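Local coordinates for alpha-Amylase (PDB 2B5D), which belongs to glycoside hydrolase family 57 and joins a parallel-stranded beta/alpha domain to a largely helical C-terminal region, at residues P156-A161 and V522-V527. Numbering follows the deposited sequence.
Sequences PEVVNA and VMARDV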
loop_
_atom_site.group_PDB
_atom_site.type_symbol
_atom_site.label_atom_id
_atom_site.label_comp_id
_atom_site.label_asym_id
_atom_site.label_seq_id
_atom_site.Cartn_x
_atom_site.Cartn_y
_atom_site.Cartn_z
ATOM N N PRO A 156 -36.751 -3.762 5.693
ATOM C CA PRO A 156 -37.691 -4.216 4.670
ATOM C C PRO A 156 -37.922 -3.186 3.585
ATOM O O PRO A 156 -38.126 -3.576 2.437
ATOM C CB PRO A 156 -38.994 -4.435 5.427
ATOM C CG PRO A 156 -38.748 -4.260 6.880
ATOM C CD PRO A 156 -37.265 -3.981 7.068
ATOM N N GLU A 157 -37.880 -1.888 3.920
ATOM C CA GLU A 157 -38.035 -0.835 2.898
ATOM C C GLU A 157 -36.959 -0.938 1.804
ATOM O O GLU A 157 -37.248 -0.772 0.594
ATOM C CB GLU A 157 -37.994 0.588 3.524
ATOM C CG GLU A 157 -39.028 0.905 4.655
ATOM C CD GLU A 157 -38.624 0.299 5.979
ATOM O OE1 GLU A 157 -39.236 0.655 6.986
ATOM O OE2 GLU A 157 -37.696 -0.563 6.042
ATOM N N VAL A 158 -35.705 -1.181 2.203
ATOM C CA VAL A 158 -34.630 -1.223 1.193
ATOM C C VAL A 158 -34.678 -2.534 0.402
ATOM O O VAL A 158 -34.558 -2.575 -0.846
ATOM C CB VAL A 158 -33.187 -0.796 1.796
ATOM C CG1 VAL A 158 -32.536 -1.920 2.582
ATOM C CG2 VAL A 158 -32.255 -0.224 0.667
ATOM N N VAL A 159 -34.979 -3.594 1.119
ATOM C CA VAL A 159 -35.223 -4.890 0.473
ATOM C C VAL A 159 -36.279 -4.852 -0.630
ATOM O O VAL A 159 -36.021 -5.282 -1.768
ATOM C CB VAL A 159 -35.537 -5.958 1.501
ATOM C CG1 VAL A 159 -35.897 -7.311 0.805
ATOM C CG2 VAL A 159 -34.350 -6.145 2.481
ATOM N N ASN A 160 -37.475 -4.323 -0.304
ATOM C CA ASN A 160 -38.618 -4.345 -1.219
ATOM C C ASN A 160 -38.360 -3.358 -2.374
ATOM O O ASN A 160 -38.728 -3.604 -3.535
ATOM C CB ASN A 160 -39.915 -4.075 -0.382
ATOM C CG ASN A 160 -41.237 -4.177 -1.207
ATOM O OD1 ASN A 160 -41.286 -4.782 -2.264
ATOM N ND2 ASN A 160 -42.295 -3.537 -0.713
ATOM N N ALA A 161 -37.716 -2.225 -2.064
ATOM C CA ALA A 161 -37.278 -1.257 -3.080
ATOM C C ALA A 161 -36.222 -1.837 -3.993
ATOM O O ALA A 161 -36.308 -1.672 -5.255
ATOM C CB ALA A 161 -36.727 -0.001 -2.404
ATOM N N VAL A 522 -40.511 5.058 -3.702
ATOM C CA VAL A 522 -40.374 3.622 -3.319
ATOM C C VAL A 522 -39.974 3.425 -1.871
ATOM O O VAL A 522 -40.364 2.432 -1.237
ATOM C CB VAL A 522 -39.340 2.748 -4.148
ATOM C CG1 VAL A 522 -39.984 2.056 -5.347
ATOM C CG2 VAL A 522 -38.002 3.467 -4.464
ATOM N N MET A 523 -39.207 4.348 -1.308
ATOM C CA MET A 523 -38.686 4.139 0.081
ATOM C C MET A 523 -39.662 4.542 1.154
ATOM O O MET A 523 -39.427 4.337 2.356
ATOM C CB MET A 523 -37.360 4.866 0.293
ATOM C CG MET A 523 -36.207 4.307 -0.590
ATOM S SD MET A 523 -35.781 2.613 -0.116
ATOM C CE MET A 523 -35.186 2.739 1.602
ATOM N N ALA A 524 -40.762 5.146 0.737
ATOM C CA ALA A 524 -41.739 5.580 1.738
ATOM C C ALA A 524 -42.912 4.581 1.925
ATOM O O ALA A 524 -43.819 4.848 2.735
ATOM C CB ALA A 524 -42.261 6.998 1.396
ATOM N N ARG A 525 -42.909 3.465 1.173
ATOM C CA ARG A 525 -44.014 2.487 1.217
ATOM C C ARG A 525 -44.061 1.716 2.504
ATOM O O ARG A 525 -43.072 1.663 3.220
ATOM C CB ARG A 525 -43.970 1.512 0.081
ATOM C CG ARG A 525 -43.953 2.115 -1.260
ATOM C CD ARG A 525 -42.817 1.371 -1.825
ATOM N NE ARG A 525 -43.128 0.402 -2.833
ATOM C CZ ARG A 525 -42.299 -0.572 -3.241
ATOM N NH1 ARG A 525 -41.086 -0.780 -2.699
ATOM N NH2 ARG A 525 -42.722 -1.335 -4.227
ATOM N N ASP A 526 -45.227 1.155 2.828
ATOM C CA ASP A 526 -45.317 0.311 4.033
ATOM C C ASP A 526 -44.602 -1.017 3.831
ATOM O O ASP A 526 -44.299 -1.434 2.689
ATOM C CB ASP A 526 -46.760 0.024 4.515
ATOM C CG ASP A 526 -46.806 -0.237 6.055
ATOM O OD1 ASP A 526 -45.794 0.199 6.752
ATOM O OD2 ASP A 526 -47.809 -0.866 6.561
ATOM N N VAL A 527 -44.347 -1.654 4.964
ATOM C CA VAL A 527 -43.730 -2.937 4.993
ATOM C C VAL A 527 -44.511 -3.847 5.928
ATOM O O VAL A 527 -45.321 -3.358 6.707
ATOM C CB VAL A 527 -42.247 -2.821 5.502
ATOM C CG1 VAL A 527 -41.446 -1.953 4.538
ATOM C CG2 VAL A 527 -42.183 -2.334 7.002
HETATM O O HOH W 1 -39.818 -0.037 -0.210
#
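V527 packs its isopropyl group against the CB-CG edge of P156, crossing it at about a right angle, CG1 lying 3.6 Å from P156 CB while CG2 faces P156 CG. V527 CG1 also touches E157 N (3.6 Å) and, at 3.7 Å, E157 CG; the E157 chain bends at chi2 (77°) and lies across the valine. Nearer A161, M523 folds back on itself through chi2 and chi3, both near -65°, which sets SD 3.6 Å from A161 CB and brings CE against the backbone N and CA of V158. L453 of helix 443-458 and I431 of helix 418-436 also touch M523. A bridging water ties the backbones together: it donates to E157 O (2.8 Å) and to V522 O, and accepts from R525 NH1 at 2.9 Å. E157 O thus serves both this water and the helical N-H of A161. The R525 guanidinium lies nearly parallel to the N160 amide, 17° apart and shifted toward its rim; NH2 is hydrogen-bonded to T164 OG1. The contact packs an irregular C-terminal tail on the start of helix 156-174, which links parallel strands 137-142 and 180-182 of the (beta/alpha)7 barrel characteristic of family 57.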